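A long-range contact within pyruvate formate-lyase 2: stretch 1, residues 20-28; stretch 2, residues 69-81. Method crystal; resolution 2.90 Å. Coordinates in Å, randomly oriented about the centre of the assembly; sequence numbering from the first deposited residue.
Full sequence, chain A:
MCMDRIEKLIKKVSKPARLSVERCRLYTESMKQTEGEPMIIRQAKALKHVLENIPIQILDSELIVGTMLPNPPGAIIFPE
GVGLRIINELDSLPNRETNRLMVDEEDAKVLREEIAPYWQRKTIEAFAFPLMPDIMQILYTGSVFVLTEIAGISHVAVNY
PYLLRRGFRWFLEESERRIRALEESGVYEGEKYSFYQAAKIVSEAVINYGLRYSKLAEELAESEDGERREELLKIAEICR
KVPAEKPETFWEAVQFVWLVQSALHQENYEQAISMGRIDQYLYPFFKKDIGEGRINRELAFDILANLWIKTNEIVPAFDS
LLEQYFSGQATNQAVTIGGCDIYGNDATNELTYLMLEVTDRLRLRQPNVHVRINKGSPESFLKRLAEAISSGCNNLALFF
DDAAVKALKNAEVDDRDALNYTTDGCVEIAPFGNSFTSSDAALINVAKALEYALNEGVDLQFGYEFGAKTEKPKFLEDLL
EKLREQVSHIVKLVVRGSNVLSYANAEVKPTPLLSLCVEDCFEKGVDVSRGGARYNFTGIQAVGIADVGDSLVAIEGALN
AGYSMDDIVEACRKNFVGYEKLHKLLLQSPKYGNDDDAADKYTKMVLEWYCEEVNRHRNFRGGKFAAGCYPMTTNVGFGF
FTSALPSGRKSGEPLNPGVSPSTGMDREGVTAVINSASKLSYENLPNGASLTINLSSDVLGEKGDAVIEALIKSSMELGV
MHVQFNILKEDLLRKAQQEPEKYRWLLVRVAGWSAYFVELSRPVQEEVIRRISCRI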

ATOM      1  N   SER A  20     -34.224  31.521  -9.872  1.00 52.63           N
ATOM      2  CA  SER A  20     -34.988  30.302  -9.578  1.00 52.61           C
ATOM      3  C   SER A  20     -34.728  29.771  -8.167  1.00 52.60           C
ATOM      4  O   SER A  20     -33.651  29.941  -7.616  1.00 52.98           O
ATOM      5  N   VAL A  21     -35.711  29.118  -7.576  1.00 52.36           N
ATOM      6  CA  VAL A  21     -35.653  28.917  -6.151  1.00 52.47           C
ATOM      7  C   VAL A  21     -36.056  27.497  -5.743  1.00 53.06           C
ATOM      8  O   VAL A  21     -35.692  27.015  -4.676  1.00 52.89           O
ATOM      9  N   GLU A  22     -36.753  26.810  -6.643  1.00 53.69           N
ATOM     10  CA  GLU A  22     -37.349  25.494  -6.363  1.00 54.24           C
ATOM     11  C   GLU A  22     -36.331  24.396  -6.024  1.00 54.01           C
ATOM     12  O   GLU A  22     -36.584  23.570  -5.141  1.00 54.25           O
ATOM     13  N   ARG A  23     -35.194  24.386  -6.715  1.00 53.74           N
ATOM     14  CA  ARG A  23     -34.111  23.481  -6.351  1.00 53.06           C
ATOM     15  C   ARG A  23     -33.584  23.863  -4.970  1.00 53.18           C
ATOM     16  O   ARG A  23     -33.448  23.015  -4.100  1.00 53.15           O
ATOM     17  N   CYS A  24     -33.305  25.144  -4.783  1.00 53.29           N
ATOM     18  CA  CYS A  24     -32.752  25.631  -3.541  1.00 53.27           C
ATOM     19  C   CYS A  24     -33.592  25.255  -2.323  1.00 53.31           C
ATOM     20  O   CYS A  24     -33.063  24.809  -1.308  1.00 53.46           O
ATOM     21  N   ARG A  25     -34.906  25.405  -2.462  1.00 53.54           N
ATOM     22  CA  ARG A  25     -35.882  25.118  -1.407  1.00 53.42           C
ATOM     23  C   ARG A  25     -35.977  23.651  -1.063  1.00 52.93           C
ATOM     24  O   ARG A  25     -35.859  23.284   0.110  1.00 53.31           O
ATOM     25  N   LEU A  26     -36.221  22.825  -2.083  1.00 51.93           N
ATOM     26  CA  LEU A  26     -36.419  21.390  -1.888  1.00 51.16           C
ATOM     27  C   LEU A  26     -35.162  20.688  -1.368  1.00 50.64           C
ATOM     28  O   LEU A  26     -35.262  19.708  -0.624  1.00 50.56           O
ATOM     29  N   TYR A  27     -33.995  21.200  -1.763  1.00 49.68           N
ATOM     30  CA  TYR A  27     -32.717  20.783  -1.202  1.00 48.96           C
ATOM     31  C   TYR A  27     -32.667  20.998   0.308  1.00 48.57           C
ATOM     32  O   TYR A  27     -32.337  20.079   1.058  1.00 48.51           O
ATOM     33  N   THR A  28     -33.011  22.209   0.739  1.00 47.85           N
ATOM     34  CA  THR A  28     -33.013  22.564   2.145  1.00 47.38           C
ATOM     35  C   THR A  28     -34.033  21.726   2.914  1.00 47.89           C
ATOM     36  O   THR A  28     -33.771  21.233   4.011  1.00 47.88           O
ATOM     37  N   LEU A  69     -34.379  24.407 -14.817  1.00 54.62           N
ATOM     38  CA  LEU A  69     -35.109  24.944 -13.685  1.00 54.54           C
ATOM     39  C   LEU A  69     -36.537  25.119 -14.208  1.00 55.14           C
ATOM     40  O   LEU A  69     -36.718  25.189 -15.435  1.00 55.38           O
ATOM     41  N   PRO A  70     -37.559  25.149 -13.306  1.00 55.35           N
ATOM     42  CA  PRO A  70     -38.923  25.412 -13.772  1.00 55.14           C
ATOM     43  C   PRO A  70     -38.983  26.824 -14.284  1.00 55.18           C
ATOM     44  O   PRO A  70     -38.318  27.686 -13.734  1.00 54.81           O
ATOM     45  N   ASN A  71     -39.775  27.035 -15.327  1.00 55.66           N
ATOM     46  CA  ASN A  71     -39.851  28.310 -16.053  1.00 56.27           C
ATOM     47  C   ASN A  71     -38.503  29.005 -16.350  1.00 56.01           C
ATOM     48  O   ASN A  71     -38.078  29.911 -15.613  1.00 55.88           O
ATOM     49  N   PRO A  72     -37.845  28.581 -17.442  1.00 55.65           N
ATOM     50  CA  PRO A  72     -36.488  28.871 -17.910  1.00 55.50           C
ATOM     51  C   PRO A  72     -36.201  30.348 -18.265  1.00 55.25           C
ATOM     52  O   PRO A  72     -37.068  31.189 -18.085  1.00 55.60           O
ATOM     53  N   PRO A  73     -35.070  30.648 -18.927  1.00 54.78           N
ATOM     54  CA  PRO A  73     -33.931  31.369 -18.414  1.00 53.93           C
ATOM     55  C   PRO A  73     -33.950  31.641 -16.924  1.00 53.00           C
ATOM     56  O   PRO A  73     -34.835  32.330 -16.416  1.00 52.86           O
ATOM     57  N   GLY A  74     -32.953  31.092 -16.235  1.00 52.15           N
ATOM     58  CA  GLY A  74     -32.779  31.357 -14.817  1.00 51.04           C
ATOM     59  C   GLY A  74     -31.473  30.954 -14.158  1.00 50.33           C
ATOM     60  O   GLY A  74     -30.581  30.379 -14.794  1.00 50.32           O
ATOM     61  N   ALA A  75     -31.370  31.270 -12.866  1.00 49.32           N
ATOM     62  CA  ALA A  75     -30.225  30.889 -12.043  1.00 48.19           C
ATOM     63  C   ALA A  75     -30.625  29.855 -10.994  1.00 47.54           C
ATOM     64  O   ALA A  75     -31.619  30.040 -10.300  1.00 47.59           O
ATOM     65  N   ILE A  76     -29.857  28.771 -10.877  1.00 46.44           N
ATOM     66  CA  ILE A  76     -30.070  27.805  -9.800  1.00 45.53           C
ATOM     67  C   ILE A  76     -29.234  28.214  -8.578  1.00 45.57           C
ATOM     68  O   ILE A  76     -28.090  28.622  -8.722  1.00 45.67           O
ATOM     69  N   ILE A  77     -29.817  28.152  -7.382  1.00 45.61           N
ATOM     70  CA  ILE A  77     -29.117  28.593  -6.173  1.00 45.51           C
ATOM     71  C   ILE A  77     -28.516  27.397  -5.415  1.00 45.59           C
ATOM     72  O   ILE A  77     -29.208  26.401  -5.167  1.00 45.59           O
ATOM     73  N   PHE A  78     -27.231  27.494  -5.059  1.00 45.28           N
ATOM     74  CA  PHE A  78     -26.555  26.453  -4.292  1.00 44.98           C
ATOM     75  C   PHE A  78     -26.070  27.052  -2.985  1.00 45.57           C
ATOM     76  O   PHE A  78     -24.933  27.484  -2.900  1.00 45.87           O
ATOM     77  N   PRO A  79     -26.938  27.086  -1.949  1.00 46.16           N
ATOM     78  CA  PRO A  79     -26.569  27.728  -0.683  1.00 46.30           C
ATOM     79  C   PRO A  79     -25.502  26.960   0.093  1.00 46.39           C
ATOM     80  O   PRO A  79     -24.872  27.520   0.987  1.00 46.35           O
ATOM     81  N   GLU A  80     -25.293  25.696  -0.264  1.00 46.58           N
ATOM     82  CA  GLU A  80     -24.244  24.884   0.344  1.00 46.84           C
ATOM     83  C   GLU A  80     -22.880  25.370  -0.160  1.00 46.89           C
ATOM     84  O   GLU A  80     -21.859  25.250   0.521  1.00 46.41           O
ATOM     85  N   GLY A  81     -22.887  25.955  -1.347  1.00 47.32           N
ATOM     86  CA  GLY A  81     -21.690  26.545  -1.896  1.00 48.54           C
ATOM     87  C   GLY A  81     -21.700  28.047  -1.721  1.00 49.20           C
ATOM     88  O   GLY A  81     -21.416  28.563  -0.641  1.00 48.98           O
TER

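Packing of residues 69-81 of pyruvate formate-lyase 2, mostly loop and turn with a short strand at 74-75, against the start of the helix at 22-28, a contact that buries 635 Å² summed over both sides. Leu69 (chi1 p) points toward stretch 1 and sets its CB 3.6 Å from Ser20 OG. Pro70, its ring C-gamma exo, also points in; its CD lies 3.4 Å from Glu22 OE1. That carboxylate is held by its own stretch: Glu22 (chi1 m, chi2 p) folds back so that OE1 accepts a hydrogen bond from Ser20 OG at 3.0 Å and a weak one from Val21 N at 3.4 Å, next to the N-cap residue's entry into the helix. Asn71, Pro72 and Pro73 make no contact as the chain loops away.

Gly74 brings the chain back. It has no side chain, and an ideal CB here would clash with Leu69 CD1 at 2.5 Å. Ala75 turns its methyl sideways and contributes backbone instead: Ser20 N donates to Ala75 O at 3.0 Å, pinning the two stretches together just ahead of the helix. Ser20 itself (chi1 t) points toward stretch 2 and is buried there. Ile76 (m, t) is directed sideways, yet its CG2 meets the aliphatic part of Arg23, 3.8 Å from Arg23 CD.

Ile77 (m, t) covers more of stretch 1 than its neighbours in sequence. Its CD1 reaches Val21 CG2 at 3.8 Å, its CB packs on Cys24 CB at 3.8 Å, and its CG1 lies 3.4 Å from Ser20 O, so one side chain spans the last loop residues and the first helical turn. Its carbonyl is used as well: Arg23 NH1 donates to Ile77 O at 3.0 Å. Phe78 (chi1 m) leaves its CA sideways, but the ring end comes nearer, and Phe78 CD2 lies over one face of the Arg23 guanidinium, 3.4 Å from Arg23 NH1.

Phe78 also opens a type I turn to Gly81, closed by Gly81 N donating to Phe78 O at 3.0 Å. Within it, Pro79 (C-gamma endo) points in and places its CD 3.8 Å from Cys24 SG (chi1 t). Glu80 (chi1 p) points toward the helix and completes the polar centre. Arg23 (chi1 t) forms a salt bridge with it, Arg23 NH2 donating to Glu80 OE1 at 2.9 Å and Arg23 NH1 to Glu80 OE2 at 3.3 Å, a two-pronged grip in which the charges of two buried side chains offset each other. Tyr27 (chi1 t) brings its OH to 3.2 Å from Glu80 OE1.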

ATOM      1  CB  SER A  20     -34.699  29.221 -10.612  1.00 52.31           C
ATOM      2  OG  SER A  20     -35.205  27.983 -10.182  1.00 52.46           O
ATOM      3  CB  VAL A  21     -36.489  30.026  -5.480  1.00 52.43           C
ATOM      4  CG1 VAL A  21     -37.429  29.508  -4.428  1.00 51.75           C
ATOM      5  CG2 VAL A  21     -35.584  31.096  -4.944  1.00 52.41           C
ATOM      6  CB  GLU A  22     -38.259  25.046  -7.519  1.00 54.40           C
ATOM      7  CG  GLU A  22     -39.429  25.988  -7.834  1.00 56.30           C
ATOM      8  CD  GLU A  22     -39.053  27.123  -8.797  1.00 58.83           C
ATOM      9  OE1 GLU A  22     -37.885  27.158  -9.250  1.00 60.15           O
ATOM     10  OE2 GLU A  22     -39.917  27.979  -9.103  1.00 58.98           O
ATOM     11  CB  ARG A  23     -32.983  23.499  -7.393  1.00 52.75           C
ATOM     12  CG  ARG A  23     -31.863  22.487  -7.126  1.00 50.61           C
ATOM     13  CD  ARG A  23     -30.755  23.089  -6.294  1.00 47.39           C
ATOM     14  NE  ARG A  23     -29.826  22.102  -5.792  1.00 46.10           N
ATOM     15  CZ  ARG A  23     -28.937  22.330  -4.832  1.00 46.43           C
ATOM     16  NH1 ARG A  23     -28.836  23.521  -4.252  1.00 46.66           N
ATOM     17  NH2 ARG A  23     -28.118  21.367  -4.467  1.00 47.30           N
ATOM     18  CB  CYS A  24     -32.609  27.141  -3.620  1.00 53.18           C
ATOM     19  SG  CYS A  24     -31.864  27.826  -2.171  1.00 54.16           S
ATOM     20  CB  ARG A  25     -37.283  25.557  -1.832  1.00 53.79           C
ATOM     21  CG  ARG A  25     -37.543  27.024  -1.732  1.00 54.66           C
ATOM     22  CD  ARG A  25     -39.017  27.279  -1.839  1.00 57.11           C
ATOM     23  NE  ARG A  25     -39.636  27.196  -0.525  1.00 59.21           N
ATOM     24  CZ  ARG A  25     -40.897  27.522  -0.280  1.00 59.80           C
ATOM     25  NH1 ARG A  25     -41.673  27.945  -1.269  1.00 60.17           N
ATOM     26  NH2 ARG A  25     -41.378  27.421   0.952  1.00 59.87           N
ATOM     27  CB  LEU A  26     -36.882  20.741  -3.183  1.00 51.14           C
ATOM     28  CG  LEU A  26     -38.322  21.023  -3.590  1.00 51.26           C
ATOM     29  CD1 LEU A  26     -38.511  20.709  -5.064  1.00 51.38           C
ATOM     30  CD2 LEU A  26     -39.292  20.230  -2.723  1.00 51.52           C
ATOM     31  CB  TYR A  27     -31.594  21.576  -1.842  1.00 48.86           C
ATOM     32  CG  TYR A  27     -30.208  21.099  -1.504  1.00 48.75           C
ATOM     33  CD1 TYR A  27     -29.692  19.934  -2.054  1.00 48.63           C
ATOM     34  CD2 TYR A  27     -29.400  21.830  -0.653  1.00 49.75           C
ATOM     35  CE1 TYR A  27     -28.399  19.510  -1.751  1.00 48.89           C
ATOM     36  CE2 TYR A  27     -28.123  21.411  -0.345  1.00 49.76           C
ATOM     37  CZ  TYR A  27     -27.628  20.260  -0.888  1.00 48.74           C
ATOM     38  OH  TYR A  27     -26.357  19.896  -0.551  1.00 48.05           O
ATOM     39  CB  THR A  28     -33.306  24.057   2.312  1.00 47.14           C
ATOM     40  OG1 THR A  28     -32.355  24.811   1.554  1.00 46.12           O
ATOM     41  CG2 THR A  28     -33.204  24.471   3.760  1.00 46.73           C
ATOM     42  CB  LEU A  69     -34.502  26.273 -13.268  1.00 54.10           C
ATOM     43  CG  LEU A  69     -34.218  27.212 -14.431  1.00 53.73           C
ATOM     44  CD1 LEU A  69     -35.042  28.468 -14.306  1.00 53.36           C
ATOM     45  CD2 LEU A  69     -32.756  27.527 -14.534  1.00 53.40           C
ATOM     46  CB  PRO A  70     -39.768  25.318 -12.504  1.00 55.21           C
ATOM     47  CG  PRO A  70     -38.936  24.650 -11.500  1.00 55.17           C
ATOM     48  CD  PRO A  70     -37.518  24.937 -11.847  1.00 55.42           C
ATOM     49  CB  ASN A  71     -40.844  29.265 -15.385  1.00 56.68           C
ATOM     50  CG  ASN A  71     -41.129  30.491 -16.244  1.00 58.72           C
ATOM     51  OD1 ASN A  71     -41.038  31.630 -15.769  1.00 61.09           O
ATOM     52  ND2 ASN A  71     -41.446  30.264 -17.527  1.00 59.32           N
ATOM     53  CB  PRO A  72     -36.320  27.905 -19.083  1.00 55.59           C
ATOM     54  CG  PRO A  72     -37.372  26.876 -18.881  1.00 56.06           C
ATOM     55  CD  PRO A  72     -38.515  27.658 -18.362  1.00 55.80           C
ATOM     56  CB  PRO A  73     -33.940  32.647 -19.259  1.00 53.94           C
ATOM     57  CG  PRO A  73     -34.459  32.155 -20.624  1.00 54.86           C
ATOM     58  CD  PRO A  73     -35.016  30.716 -20.395  1.00 55.33           C
ATOM     59  CB  ALA A  75     -29.646  32.107 -11.368  1.00 47.93           C
ATOM     60  CB  ILE A  76     -29.736  26.378 -10.244  1.00 45.06           C
ATOM     61  CG1 ILE A  76     -30.436  26.052 -11.562  1.00 44.19           C
ATOM     62  CG2 ILE A  76     -30.186  25.393  -9.217  1.00 44.40           C
ATOM     63  CD1 ILE A  76     -30.065  24.700 -12.150  1.00 41.41           C
ATOM     64  CB  ILE A  77     -30.064  29.375  -5.237  1.00 45.50           C
ATOM     65  CG1 ILE A  77     -30.766  30.499  -5.979  1.00 44.96           C
ATOM     66  CG2 ILE A  77     -29.323  29.954  -4.043  1.00 45.34           C
ATOM     67  CD1 ILE A  77     -31.754  31.224  -5.105  1.00 44.95           C
ATOM     68  CB  PHE A  78     -25.387  25.843  -5.089  1.00 44.33           C
ATOM     69  CG  PHE A  78     -25.834  25.010  -6.261  1.00 43.31           C
ATOM     70  CD1 PHE A  78     -26.115  25.594  -7.484  1.00 42.29           C
ATOM     71  CD2 PHE A  78     -26.017  23.641  -6.125  1.00 42.08           C
ATOM     72  CE1 PHE A  78     -26.569  24.826  -8.545  1.00 43.20           C
ATOM     73  CE2 PHE A  78     -26.470  22.863  -7.182  1.00 41.20           C
ATOM     74  CZ  PHE A  78     -26.747  23.449  -8.388  1.00 42.60           C
ATOM     75  CB  PRO A  79     -27.889  27.735   0.103  1.00 46.39           C
ATOM     76  CG  PRO A  79     -28.650  26.579  -0.436  1.00 46.07           C
ATOM     77  CD  PRO A  79     -28.309  26.533  -1.898  1.00 46.21           C
ATOM     78  CB  GLU A  80     -24.475  23.384   0.075  1.00 46.47           C
ATOM     79  CG  GLU A  80     -24.256  22.925  -1.366  1.00 47.04           C
ATOM     80  CD  GLU A  80     -25.520  22.906  -2.236  1.00 48.89           C
ATOM     81  OE1 GLU A  80     -25.722  21.895  -2.944  1.00 48.40           O
ATOM     82  OE2 GLU A  80     -26.311  23.880  -2.233  1.00 48.99           O
TER